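Local coordinates for uncharacterized protein (Bacteroides fragilis, PDB 3EUR), which is of unknown function but carries a thioredoxin-like domain, which may point to a role in thiol-disulfide chemistry, at residues A[118-121]-A[125-128]; A[33-38]-A[51-56]. All coordinates share one frame; numbering follows the deposited sequence. Where two conformers were deposited one is given.

Contact 1: A[118-121]-A[125-128]; sequences YLLD and TVLL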
ATOM      1  N   TYR A 118       2.997   3.538  -3.825  1.00  7.61           N
ATOM      2  CA  TYR A 118       3.279   3.132  -5.202  1.00  7.39           C
ATOM      3  C   TYR A 118       1.959   2.899  -5.909  1.00  7.29           C
ATOM      4  O   TYR A 118       1.083   2.264  -5.346  1.00  9.36           O
ATOM      5  CB  TYR A 118       4.101   1.826  -5.282  1.00  7.94           C
ATOM      6  CG  TYR A 118       5.506   1.911  -4.813  1.00  8.33           C
ATOM      7  CD1 TYR A 118       6.533   1.846  -5.748  1.00 10.29           C
ATOM      8  CD2 TYR A 118       5.823   2.105  -3.503  1.00 11.05           C
ATOM      9  CE1 TYR A 118       7.850   1.912  -5.396  1.00 11.44           C
ATOM     10  CE2 TYR A 118       7.203   2.209  -3.099  1.00 11.41           C
ATOM     11  CZ  TYR A 118       8.179   2.141  -4.090  1.00 11.38           C
ATOM     12  OH  TYR A 118       9.527   2.240  -3.736  1.00 14.77           O
ATOM     13  N   LEU A 119       1.831   3.388  -7.138  1.00  6.37           N
ATOM     14  CA  LEU A 119       0.680   3.076  -7.969  1.00  6.89           C
ATOM     15  C   LEU A 119       1.128   2.076  -9.010  1.00  6.44           C
ATOM     16  O   LEU A 119       2.104   2.314  -9.727  1.00  7.09           O
ATOM     17  CB  LEU A 119       0.099   4.328  -8.621  1.00  7.45           C
ATOM     18  CG  LEU A 119      -1.194   4.098  -9.424  1.00  6.94           C
ATOM     19  CD1 LEU A 119      -2.344   3.751  -8.574  1.00  8.31           C
ATOM     20  CD2 LEU A 119      -1.488   5.323 -10.321  1.00  8.68           C
ATOM     21  N   LEU A 120       0.434   0.935  -9.051  1.00  6.81           N
ATOM     22  CA  LEU A 120       0.783  -0.195  -9.901  1.00  6.98           C
ATOM     23  C   LEU A 120      -0.370  -0.523 -10.854  1.00  6.81           C
ATOM     24  O   LEU A 120      -1.550  -0.379 -10.471  1.00  7.38           O
ATOM     25  CB  LEU A 120       1.056  -1.435  -9.039  1.00  7.29           C
ATOM     26  CG  LEU A 120       1.994  -1.262  -7.869  1.00  6.73           C
ATOM     27  CD1 LEU A 120       2.121  -2.571  -7.068  1.00 10.33           C
ATOM     28  CD2 LEU A 120       3.359  -0.754  -8.259  1.00  7.49           C
ATOM     29  N   ASP A 121      -0.058  -0.939 -12.072  1.00  6.47           N
ATOM     30  CA  ASP A 121      -1.078  -1.363 -13.006  1.00  7.16           C
ATOM     31  C   ASP A 121      -1.493  -2.820 -12.728  1.00  6.92           C
ATOM     32  O   ASP A 121      -1.102  -3.419 -11.733  1.00  7.38           O
ATOM     33  CB  ASP A 121      -0.656  -1.105 -14.473  1.00  8.20           C
ATOM     34  CG  ASP A 121       0.303  -2.125 -15.043  1.00  8.96           C
ATOM     35  OD1 ASP A 121       0.700  -3.107 -14.342  1.00  8.68           O
ATOM     36  OD2 ASP A 121       0.632  -1.947 -16.225  1.00 11.54           O
ATOM     37  N   THR A 125       3.142  -3.506 -12.774  1.00  7.72           N
ATOM     38  CA  THR A 125       4.128  -2.556 -13.298  1.00  8.01           C
ATOM     39  C   THR A 125       3.963  -1.225 -12.558  1.00  7.50           C
ATOM     40  O   THR A 125       2.857  -0.739 -12.369  1.00  7.54           O
ATOM     41  CB  THR A 125       3.941  -2.355 -14.801  1.00  8.63           C
ATOM     42  OG1 THR A 125       4.074  -3.607 -15.455  1.00 11.38           O
ATOM     43  CG2 THR A 125       4.949  -1.357 -15.409  1.00 11.44           C
ATOM     44  N   VAL A 126       5.098  -0.624 -12.186  1.00  7.78           N
ATOM     45  CA  VAL A 126       5.111   0.614 -11.461  1.00  7.27           C
ATOM     46  C   VAL A 126       4.734   1.770 -12.364  1.00  7.19           C
ATOM     47  O   VAL A 126       5.441   2.094 -13.301  1.00  8.80           O
ATOM     48  CB  VAL A 126       6.473   0.864 -10.770  1.00  8.07           C
ATOM     49  CG1 VAL A 126       6.499   2.222 -10.102  1.00  9.48           C
ATOM     50  CG2 VAL A 126       6.800  -0.233  -9.810  1.00  8.61           C
ATOM     51  N   LEU A 127       3.606   2.407 -12.055  1.00  7.63           N
ATOM     52  CA  LEU A 127       3.132   3.640 -12.679  1.00  8.28           C
ATOM     53  C   LEU A 127       3.645   4.866 -11.959  1.00  8.14           C
ATOM     54  O   LEU A 127       3.933   5.888 -12.607  1.00  9.53           O
ATOM     55  CB  LEU A 127       1.615   3.657 -12.748  1.00  8.21           C
ATOM     56  CG  LEU A 127       0.926   2.503 -13.487  1.00  8.20           C
ATOM     57  CD1 LEU A 127      -0.565   2.625 -13.369  1.00  8.73           C
ATOM     58  CD2 LEU A 127       1.423   2.402 -14.921  1.00 10.44           C
ATOM     59  N   LEU A 128       3.694   4.846 -10.632  1.00  7.63           N
ATOM     60  CA  LEU A 128       4.267   5.907  -9.827  1.00  8.22           C
ATOM     61  C   LEU A 128       5.033   5.249  -8.681  1.00  8.15           C
ATOM     62  O   LEU A 128       4.524   4.355  -8.027  1.00  8.02           O
ATOM     63  CB  LEU A 128       3.220   6.838  -9.228  1.00  8.81           C
ATOM     64  CG  LEU A 128       2.351   7.628 -10.149  1.00  9.02           C
ATOM     65  CD1 LEU A 128       1.185   8.260  -9.380  1.00 10.51           C
ATOM     66  CD2 LEU A 128       3.178   8.693 -10.887  1.00 11.37           C
TER
HETATM   67  O   HOH W   1       2.073  -3.872 -17.349  1.00 13.29           O

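Contact 2: A[33-38]-A[51-56]; sequences YTLLFI and EGLKAS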
ATOM      1  N   TYR A  33      -5.842  -1.195 -10.867  1.00  6.80           N
ATOM      2  CA  TYR A  33      -4.797  -0.385 -10.237  1.00  6.66           C
ATOM      3  C   TYR A  33      -4.648  -0.847  -8.813  1.00  6.21           C
ATOM      4  O   TYR A  33      -5.651  -0.891  -8.068  1.00  6.73           O
ATOM      5  CB  TYR A  33      -5.178   1.117 -10.205  1.00  7.57           C
ATOM      6  CG  TYR A  33      -5.360   1.724 -11.545  1.00  7.54           C
ATOM      7  CD1 TYR A  33      -4.305   2.333 -12.201  1.00  9.85           C
ATOM      8  CD2 TYR A  33      -6.587   1.721 -12.170  1.00  9.22           C
ATOM      9  CE1 TYR A  33      -4.485   2.928 -13.434  1.00 11.54           C
ATOM     10  CE2 TYR A  33      -6.770   2.300 -13.395  1.00  9.63           C
ATOM     11  CZ  TYR A  33      -5.731   2.917 -14.045  1.00  9.97           C
ATOM     12  OH  TYR A  33      -5.906   3.504 -15.265  1.00 15.27           O
ATOM     13  N   THR A  34      -3.413  -1.108  -8.368  1.00  6.68           N
ATOM     14  CA  THR A  34      -3.142  -1.330  -6.975  1.00  6.80           C
ATOM     15  C   THR A  34      -2.438  -0.094  -6.410  1.00  6.78           C
ATOM     16  O   THR A  34      -1.428   0.347  -6.976  1.00  7.47           O
ATOM     17  CB  THR A  34      -2.261  -2.582  -6.732  1.00  7.17           C
ATOM     18  OG1 THR A  34      -2.946  -3.746  -7.144  1.00  8.40           O
ATOM     19  CG2 THR A  34      -1.852  -2.717  -5.302  1.00  8.47           C
ATOM     20  N   LEU A  35      -2.962   0.456  -5.328  1.00  6.39           N
ATOM     21  CA  LEU A  35      -2.285   1.499  -4.595  1.00  6.23           C
ATOM     22  C   LEU A  35      -1.639   0.858  -3.372  1.00  7.19           C
ATOM     23  O   LEU A  35      -2.328   0.479  -2.436  1.00  8.08           O
ATOM     24  CB  LEU A  35      -3.255   2.614  -4.198  1.00  8.57           C
ATOM     25  CG  LEU A  35      -2.614   3.854  -3.561  1.00  8.99           C
ATOM     26  CD1 LEU A  35      -1.547   4.474  -4.464  1.00  9.96           C
ATOM     27  CD2 LEU A  35      -3.743   4.882  -3.271  1.00 14.07           C
ATOM     28  N   LEU A  36      -0.332   0.626  -3.481  1.00  7.26           N
ATOM     29  CA  LEU A  36       0.426   0.017  -2.434  1.00  7.83           C
ATOM     30  C   LEU A  36       0.852   1.097  -1.433  1.00  8.27           C
ATOM     31  O   LEU A  36       1.489   2.066  -1.810  1.00  9.07           O
ATOM     32  CB  LEU A  36       1.670  -0.676  -3.037  1.00  9.23           C
ATOM     33  CG  LEU A  36       2.645  -1.320  -2.053  1.00  9.48           C
ATOM     34  CD1 LEU A  36       1.972  -2.470  -1.316  1.00 11.21           C
ATOM     35  CD2 LEU A  36       3.863  -1.826  -2.773  1.00 11.97           C
ATOM     36  N   PHE A  37       0.427   0.914  -0.197  1.00  8.51           N
ATOM     37  CA  PHE A  37       0.577   1.879   0.865  1.00  9.07           C
ATOM     38  C   PHE A  37       1.431   1.279   1.973  1.00  9.34           C
ATOM     39  O   PHE A  37       0.933   0.518   2.782  1.00  9.81           O
ATOM     40  CB  PHE A  37      -0.823   2.308   1.307  1.00 10.16           C
ATOM     41  CG  PHE A  37      -0.903   3.164   2.555  1.00 10.00           C
ATOM     42  CD1 PHE A  37       0.125   4.002   2.994  1.00 11.23           C
ATOM     43  CD2 PHE A  37      -2.095   3.193   3.269  1.00 13.33           C
ATOM     44  CE1 PHE A  37      -0.030   4.760   4.133  1.00 12.39           C
ATOM     45  CE2 PHE A  37      -2.238   3.954   4.405  1.00 14.37           C
ATOM     46  CZ  PHE A  37      -1.211   4.753   4.827  1.00 13.12           C
ATOM     47  N   ILE A  38       2.722   1.605   1.988  1.00  9.98           N
ATOM     48  CA  ILE A  38       3.661   1.076   2.995  1.00 10.99           C
ATOM     49  C   ILE A  38       3.597   1.984   4.185  1.00 12.61           C
ATOM     50  O   ILE A  38       3.811   3.178   4.054  1.00 15.00           O
ATOM     51  CB  ILE A  38       5.080   0.961   2.448  1.00 13.19           C
ATOM     52  CG1 ILE A  38       5.115   0.272   1.085  1.00 14.41           C
ATOM     53  CG2 ILE A  38       5.958   0.281   3.474  1.00 15.52           C
ATOM     54  CD1 ILE A  38       6.491   0.231   0.402  1.00 18.87           C
ATOM     55  N   GLU A  51      -6.076   9.536   6.492  0.80 11.78           N
ATOM     56  CA  GLU A  51      -7.171  10.452   6.397  0.80 12.52           C
ATOM     57  C   GLU A  51      -7.298  11.025   4.995  0.80 11.59           C
ATOM     58  O   GLU A  51      -8.402  11.177   4.442  0.80 12.19           O
ATOM     59  CB  GLU A  51      -6.945  11.587   7.405  0.80 14.94           C
ATOM     60  CG  GLU A  51      -7.442  11.232   8.787  0.80 19.93           C
ATOM     61  CD  GLU A  51      -8.956  11.303   8.802  0.80 25.76           C
ATOM     62  OE1 GLU A  51      -9.474  12.415   8.648  0.80 31.32           O
ATOM     63  OE2 GLU A  51      -9.629  10.250   8.878  0.80 30.33           O
ATOM     64  N   GLY A  52      -6.163  11.330   4.385  1.00 10.49           N
ATOM     65  CA  GLY A  52      -6.137  11.842   3.039  1.00 11.68           C
ATOM     66  C   GLY A  52      -6.684  10.888   2.014  1.00 10.81           C
ATOM     67  O   GLY A  52      -7.413  11.290   1.082  1.00 10.98           O
ATOM     68  N   LEU A  53      -6.305   9.614   2.148  1.00 10.21           N
ATOM     69  CA  LEU A  53      -6.814   8.591   1.231  1.00 11.18           C
ATOM     70  C   LEU A  53      -8.318   8.420   1.378  1.00 11.99           C
ATOM     71  O   LEU A  53      -9.037   8.313   0.377  1.00 14.17           O
ATOM     72  CB  LEU A  53      -6.112   7.254   1.529  1.00 12.68           C
ATOM     73  CG  LEU A  53      -4.672   7.112   1.048  1.00 12.82           C
ATOM     74  CD1 LEU A  53      -4.000   5.954   1.797  1.00 14.57           C
ATOM     75  CD2 LEU A  53      -4.611   6.930  -0.473  1.00 14.56           C
ATOM     76  N   LYS A  54      -8.802   8.460   2.619  1.00 12.07           N
ATOM     77  CA  LYS A  54     -10.260   8.351   2.859  1.00 12.91           C
ATOM     78  C   LYS A  54     -11.015   9.547   2.254  1.00 13.04           C
ATOM     79  O   LYS A  54     -12.141   9.402   1.772  1.00 15.74           O
ATOM     80  CB  LYS A  54     -10.547   8.277   4.350  1.00 13.79           C
ATOM     81  CG  LYS A  54     -10.131   7.032   4.987  1.00 13.71           C
ATOM     82  CD  LYS A  54     -10.375   7.110   6.537  1.00 15.17           C
ATOM     83  CE  LYS A  54     -10.131   5.827   7.239  1.00 15.17           C
ATOM     84  NZ  LYS A  54     -10.383   5.952   8.673  1.00 18.94           N
ATOM     85  N   ALA A  55     -10.411  10.734   2.285  1.00 12.22           N
ATOM     86  CA  ALA A  55     -11.104  11.981   1.902  1.00 12.82           C
ATOM     87  C   ALA A  55     -11.043  12.239   0.408  1.00 12.06           C
ATOM     88  O   ALA A  55     -11.886  12.946  -0.139  1.00 13.97           O
ATOM     89  CB  ALA A  55     -10.494  13.202   2.603  1.00 15.32           C
ATOM     90  N   SER A  56     -10.074  11.674  -0.294  1.00  9.96           N
ATOM     91  CA  SER A  56      -9.766  12.074  -1.668  1.00  8.89           C
ATOM     92  C   SER A  56     -10.930  11.799  -2.629  1.00  8.72           C
ATOM     93  O   SER A  56     -11.293  10.642  -2.848  1.00  9.06           O
ATOM     94  CB  SER A  56      -8.581  11.272  -2.182  1.00 10.25           C
ATOM     95  OG  SER A  56      -8.398  11.462  -3.552  1.00  9.49           O
TER

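Contact 1: A[118-121]-A[125-128]
Leu119 O takes two backbone N-H groups at once, Leu127 N at 2.8 Å and Leu128 N at 3.1 Å. Both donors lie in the carbonyl plane; Leu128 N sits on a lone pair, while Leu127 N comes in closer to the line of the C=O bond. Leu119 N donates in return to Leu128 O at 3.0 Å. With Leu127 and Leu128 both facing Leu119, the register slips by one residue, and the next pair, Leu120 with Val126, is non-hydrogen-bonded; their backbones bond outwards instead, Leu120 with Thr34 and Val126 with Gly8 and Thr9.

Towards the turn, Asp121 N donates to Thr125 O at 2.9 Å. Thr125 N donates back to Asp121 OD1 at 2.9 Å, from above the carboxylate plane (48° out of it). Asp121 CG stands between the backbone N and the carbonyl carbon (chi1 79°), which swings the acid over the start of segment 125-128. OD1 has a second donor in Asn123 N inside the turn, and OD2 receives a water that in turn accepts from Thr125 OG1, so both oxygens are engaged.

The side chains divide between two faces of the sheet. On one, Leu120 CD2 meets Val126 CG2 at 3.8 Å, and CG1 of the same valine lies at the edge of the Tyr118 ring, which also meets the ring of Tyr109 edge-to-face. On the other, Leu119 and Leu128 run side by side, CB to CB 4.1 Å, both against Tyr139 of helix 133-141. Leu127 CD1 lies against Asp121 CB at 3.9 Å. The whole is a beta hairpin with a classic bulge, its turn tied by an aspartate side chain, formed by the antiparallel strands 116-120 and 126-131 of the thioredoxin-like sheet.

Contact 2: A[33-38]-A[51-56]
Leu35 and Phe37 of strand 33-38 both carry CG anti to the backbone N (chi1 -173° and 171°), which extends the two side chains from the same side of the strand towards helix 44-55. Leu53 comes to meet them with CG anti to its carbonyl carbon, and its two methyl groups part to serve one partner each. CD1 goes to the phenylalanine, CD2 to the leucine.

Leu53 CD1 rests over one face of the Phe37 ring, 4.0 Å from the centroid, in a CH-pi contact. Leu53 CD1 is displaced from the ring centre, 27° off the normal, and lies 3.7 Å from both Phe37 CD2 and Phe37 CE2. On the other branch, Leu53 CD2 touches Leu35 CD2 methyl to methyl at 3.6 Å. Leu53 thus bridges two residues two positions apart on the strand, while the backbones stay well separated: the CA atoms of Phe37 and Leu53 are 10.0 Å apart.

The surroundings continue this apolar layer. Cys46, Met49 and Ile50 of the same helix also pack on Phe37, Val136 of helix 133-141 lies against Leu35, and Leu133 lies against Leu53. Where helix 44-55 ends, Ser56 OG bonds to Ile59 N, capping helix 57-64, and also to Glu137 OE2.

All three touching residues are buried and meet through carbon alone. The helix is therefore held to the sheet here by dispersion and exclusion of water, and the flat ring face offers the methyl a broad surface with little directional demand.

Overall arrangement
Contact 2 closes before contact 1 opens along the chain, and their centres lie 13 Å apart in one thioredoxin-like domain. They share the mixed sheet: strand 33-38 of contact 2 is the antiparallel neighbour of strand 116-120 of contact 1, joined to it by the probable hydrogen bonds Leu120 N to Thr34 O (2.8 Å) and Leu36 N to Tyr118 O (2.9 Å). Contact 1 builds the hairpin at one border of the sheet, with 126-131 as the outermost strand, whereas contact 2 packs helix 44-55 on one face of the sheet, at the inner strand 33-38. Helix 133-141 reaches residues of both, so this helix links the edge hairpin with the packing of helix 44-55 on the inner strand.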